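Local coordinates for protein alpha-1,2-mannosidase (Bacteroides thetaiotaomicron, PDB 2WW2) that hydrolyses alpha-mannosides with inversion of configuration, as a calcium-dependent glycoside hydrolase of family GH92, at residues A[322-327]-A[350-355]; A[364-369]-A[420-425]. All blocks are in the same frame, centred on the assembly; numbering follows the deposited sequence.

Contact 1. Residues A[322-327]-A[350-355]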
# COMPACT_ATOMS: atom_id res chain seq x y z
N ASP A 322 49.45 17.62 -19.71
CA ASP A 322 49.40 16.81 -20.92
C ASP A 322 48.63 15.54 -20.62
O ASP A 322 48.79 14.94 -19.56
CB ASP A 322 50.82 16.41 -21.38
CG ASP A 322 51.65 17.60 -21.78
OD1 ASP A 322 51.13 18.50 -22.46
OD2 ASP A 322 52.84 17.65 -21.42
N GLY A 323 47.79 15.11 -21.56
CA GLY A 323 47.14 13.83 -21.42
C GLY A 323 45.62 13.95 -21.39
O GLY A 323 45.06 14.84 -22.02
N TYR A 324 44.98 13.05 -20.66
CA TYR A 324 43.53 12.90 -20.68
C TYR A 324 42.92 13.12 -19.32
O TYR A 324 43.48 12.74 -18.29
CB TYR A 324 43.11 11.52 -21.20
CG TYR A 324 43.69 11.19 -22.56
CD1 TYR A 324 43.30 11.90 -23.69
CD2 TYR A 324 44.65 10.18 -22.71
CE1 TYR A 324 43.83 11.61 -24.94
CE2 TYR A 324 45.19 9.89 -23.96
CZ TYR A 324 44.77 10.61 -25.07
OH TYR A 324 45.28 10.34 -26.32
N MET A 325 41.74 13.72 -19.33
CA MET A 325 40.94 13.86 -18.14
C MET A 325 39.49 13.68 -18.58
O MET A 325 39.14 14.06 -19.71
CB MET A 325 41.17 15.25 -17.50
CG MET A 325 40.35 15.48 -16.22
SD MET A 325 40.53 14.23 -14.94
CE MET A 325 42.31 14.33 -14.58
N TYR A 326 38.68 13.08 -17.72
CA TYR A 326 37.22 12.98 -17.92
C TYR A 326 36.56 13.49 -16.66
O TYR A 326 37.18 13.50 -15.60
CB TYR A 326 36.76 11.52 -18.10
CG TYR A 326 37.00 10.98 -19.49
CD1 TYR A 326 35.92 10.78 -20.36
CD2 TYR A 326 38.29 10.69 -19.93
CE1 TYR A 326 36.14 10.30 -21.65
CE2 TYR A 326 38.52 10.21 -21.22
CZ TYR A 326 37.44 10.00 -22.07
OH TYR A 326 37.67 9.54 -23.35
N THR A 327 35.28 13.80 -16.75
CA THR A 327 34.56 14.14 -15.53
C THR A 327 33.06 13.99 -15.72
O THR A 327 32.61 13.47 -16.74
CB THR A 327 34.90 15.56 -15.07
OG1 THR A 327 34.34 15.75 -13.77
CG2 THR A 327 34.32 16.60 -16.04
N SER A 350 37.49 3.48 -22.31
CA SER A 350 37.94 2.98 -21.00
C SER A 350 39.45 3.14 -20.85
O SER A 350 39.96 3.37 -19.74
CB SER A 350 37.55 1.52 -20.81
OG SER A 350 36.16 1.33 -21.04
N GLU A 351 40.19 2.99 -21.95
CA GLU A 351 41.65 3.20 -21.91
C GLU A 351 41.99 4.59 -21.36
O GLU A 351 42.93 4.75 -20.57
CB GLU A 351 42.30 3.01 -23.29
CG GLU A 351 42.36 1.55 -23.76
CD GLU A 351 42.88 1.38 -25.17
OE1 GLU A 351 43.04 2.38 -25.91
OE2 GLU A 351 43.14 0.23 -25.56
N ARG A 352 41.25 5.61 -21.80
CA ARG A 352 41.51 6.99 -21.38
C ARG A 352 40.87 7.31 -20.02
O ARG A 352 41.45 8.05 -19.20
CB ARG A 352 41.02 7.99 -22.45
CG ARG A 352 41.67 7.79 -23.82
CD ARG A 352 41.27 8.89 -24.80
NE ARG A 352 39.86 8.81 -25.18
CZ ARG A 352 39.43 8.33 -26.34
NH1 ARG A 352 40.30 7.87 -27.23
NH2 ARG A 352 38.13 8.29 -26.61
N VAL A 353 39.68 6.74 -19.77
CA VAL A 353 38.99 6.96 -18.49
C VAL A 353 39.81 6.41 -17.34
O VAL A 353 39.94 7.05 -16.27
CB VAL A 353 37.60 6.29 -18.48
CG1 VAL A 353 37.04 6.23 -17.05
CG2 VAL A 353 36.63 7.06 -19.38
N THR A 354 40.38 5.22 -17.53
CA THR A 354 41.18 4.63 -16.44
C THR A 354 42.42 5.47 -16.17
O THR A 354 42.73 5.74 -15.00
CB THR A 354 41.55 3.14 -16.70
OG1 THR A 354 42.17 3.03 -17.98
CG2 THR A 354 40.27 2.26 -16.67
N GLN A 355 43.10 5.91 -17.23
CA GLN A 355 44.22 6.84 -17.04
C GLN A 355 43.80 8.11 -16.29
O GLN A 355 44.56 8.63 -15.46
CB GLN A 355 44.80 7.31 -18.39
CG GLN A 355 45.79 6.40 -19.08
CD GLN A 355 46.05 6.89 -20.50
OE1 GLN A 355 45.46 6.38 -21.49
NE2 GLN A 355 46.86 7.94 -20.62
O HOH W 1 35.81 9.54 -25.15
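R352 runs between two tyrosines, Y324 and Y326, and meets each in a different way. Its methylene CD lies over the centre of the Y324 ring, 3.7 Å from the centroid and 10° off the normal, a CH-pi contact made by a carbon next to the charged group. From there the chain bends at chi3 (-69°), bringing NE to the hydroxyl of Y326. The resulting hydrogen bond, R352 NE to Y326 OH, is 2.9 Å long and nearly straight at 171°. The Y326 ring and the guanidinium are almost coplanar, and a water bridges Y326 OH and R352 NH2, accepting from R352 NH2 at 3.0 Å and lying 2.6 Å from Y326 OH. The two tyrosines reach the helix from the same side because residues alternate along an extended chain, with M325 turned the other way. The arrangement seats helix 347-364 of the GH92 catalytic domain against a small antiparallel sheet, in which strand 326-330 pairs with strand 299-304. Tyrosine suits position 326 doubly, since its ring also takes V353 CG2 over its centre, 3.8 Å from the centroid. Y324 has a further aromatic neighbour in Y302, whose ring meets it edge-to-face.

Contact 2. Residues A[364-369]-A[420-425]; sequences SGFMPE and ASVGRD
F366 and V422 meet tightly: CG1 of the valine lies 3.3 Å from F366 CB and 3.5 Å from F366 CG. That methyl is anti to its own backbone N (chi1 180°), which carries it to the base of the aromatic side chain. Farther out, one face of the ring has V422 O 4.0 Å above its plane, offset toward the rim, while G423 CA comes within 3.7 Å of F366 CD1. Glycine suits position 423, because a CB there would sit only 2.7 Å from F366 CE1 and would also press on the carbonyl of V422. An alanine in place of F366 would keep the CB contact with V422 but lose the ring, and would probably leave a gap beside V422 CG1 and over G423 and the V422 carbonyl. A second touch joins E369 CG to S421 O, 3.3 Å apart.

Behind this shell, S364 OG accepts from F366 N at 3.2 Å, an ST turn, and G365 takes the positive phi with which the chain leaves helix 347-364. The E369 carboxylate turns to S384 and Q411, and Q411 NE2 also bonds M367 O; S421 OG accepts a hydrogen bond from the backbone N of C378. The two loops therefore meet mainly through carbon surface, with two backbone carbonyls, S421 O and V422 O, lying against it, while the E369 carboxylate and S421 OG have their hydrogen-bond partners outside the pair.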
# COMPACT_ATOMS: atom_id res chain seq x y z
N SER A 364 45.15 15.17 -6.84
CA SER A 364 44.36 15.50 -5.65
C SER A 364 44.62 14.64 -4.41
O SER A 364 44.20 15.00 -3.31
CB SER A 364 42.86 15.40 -5.97
OG SER A 364 42.46 14.04 -6.01
N GLY A 365 45.26 13.49 -4.58
CA GLY A 365 45.48 12.59 -3.45
C GLY A 365 44.45 11.47 -3.33
O GLY A 365 44.68 10.47 -2.63
N PHE A 366 43.31 11.63 -4.02
CA PHE A 366 42.27 10.60 -3.99
C PHE A 366 41.75 10.34 -5.40
O PHE A 366 41.69 11.24 -6.23
CB PHE A 366 41.09 11.04 -3.12
CG PHE A 366 41.36 11.01 -1.62
CD1 PHE A 366 41.14 9.85 -0.89
CD2 PHE A 366 41.80 12.15 -0.96
CE1 PHE A 366 41.36 9.81 0.49
CE2 PHE A 366 42.02 12.12 0.42
CZ PHE A 366 41.81 10.94 1.14
N MET A 367 41.32 9.11 -5.66
CA MET A 367 40.56 8.85 -6.87
C MET A 367 39.16 9.44 -6.71
O MET A 367 38.62 9.48 -5.60
CB MET A 367 40.45 7.35 -7.15
CG MET A 367 41.80 6.67 -7.37
SD MET A 367 41.60 4.96 -7.90
CE MET A 367 41.19 4.17 -6.34
N PRO A 368 38.57 9.90 -7.82
CA PRO A 368 37.22 10.44 -7.68
C PRO A 368 36.17 9.33 -7.51
O PRO A 368 36.43 8.18 -7.90
CB PRO A 368 36.99 11.16 -9.01
CG PRO A 368 37.89 10.45 -9.99
CD PRO A 368 39.06 9.92 -9.20
N GLU A 369 35.02 9.69 -6.93
CA GLU A 369 33.89 8.78 -6.83
C GLU A 369 32.71 9.47 -7.52
O GLU A 369 32.19 8.95 -8.50
CB GLU A 369 33.58 8.39 -5.38
CG GLU A 369 34.72 7.64 -4.65
CD GLU A 369 35.05 6.27 -5.24
OE1 GLU A 369 34.29 5.79 -6.10
OE2 GLU A 369 36.09 5.66 -4.85
N ALA A 420 32.86 13.32 2.53
CA ALA A 420 32.79 11.96 3.06
C ALA A 420 32.87 10.89 1.97
O ALA A 420 33.38 9.79 2.23
CB ALA A 420 31.55 11.77 3.95
N SER A 421 32.40 11.22 0.76
CA SER A 421 32.38 10.26 -0.33
C SER A 421 33.75 10.08 -1.03
O SER A 421 33.86 9.29 -1.98
CB SER A 421 31.34 10.67 -1.39
OG SER A 421 31.62 11.96 -1.93
N VAL A 422 34.76 10.84 -0.60
CA VAL A 422 36.08 10.76 -1.23
C VAL A 422 37.03 9.97 -0.34
O VAL A 422 37.37 10.40 0.77
CB VAL A 422 36.70 12.16 -1.53
CG1 VAL A 422 38.08 12.02 -2.18
CG2 VAL A 422 35.76 13.01 -2.41
N GLY A 423 37.47 8.81 -0.83
CA GLY A 423 38.15 7.85 0.04
C GLY A 423 37.08 6.96 0.68
O GLY A 423 36.03 6.71 0.08
N ARG A 424 37.33 6.50 1.91
CA ARG A 424 36.45 5.52 2.54
C ARG A 424 35.93 5.99 3.89
O ARG A 424 36.59 5.86 4.92
CB ARG A 424 37.17 4.17 2.71
CG ARG A 424 36.28 3.08 3.33
CD ARG A 424 36.98 1.70 3.29
NE ARG A 424 36.87 1.10 1.96
CZ ARG A 424 36.98 -0.21 1.70
NH1 ARG A 424 37.24 -1.08 2.69
NH2 ARG A 424 36.84 -0.64 0.46
N ASP A 425 34.72 6.53 3.89
CA ASP A 425 34.11 6.97 5.14
C ASP A 425 33.94 5.75 6.07
O ASP A 425 33.38 4.72 5.68
CB ASP A 425 32.75 7.61 4.85
CG ASP A 425 32.22 8.40 6.03
OD1 ASP A 425 33.04 8.87 6.86
OD2 ASP A 425 30.98 8.56 6.13

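In the fold
Both contacts lie in the GH92 catalytic domain and are strung along helix 347-364: contact 1 uses its early turns, and contact 2 begins at its last residue. Along the chain they come in series, contact 1 closing before contact 2 opens. Their centres are 18 Å apart and their nearest atoms about 6 Å, so they do not touch. The five-stranded antiparallel sheet links them as well, since strand 326-330 begins within contact 1 and pairs with strand 370-371, which directly follows segment 364-369. The helix is thus fixed on the sheet near its start, while the loop leaving it meets the loop between helices 401-413 and 427-433.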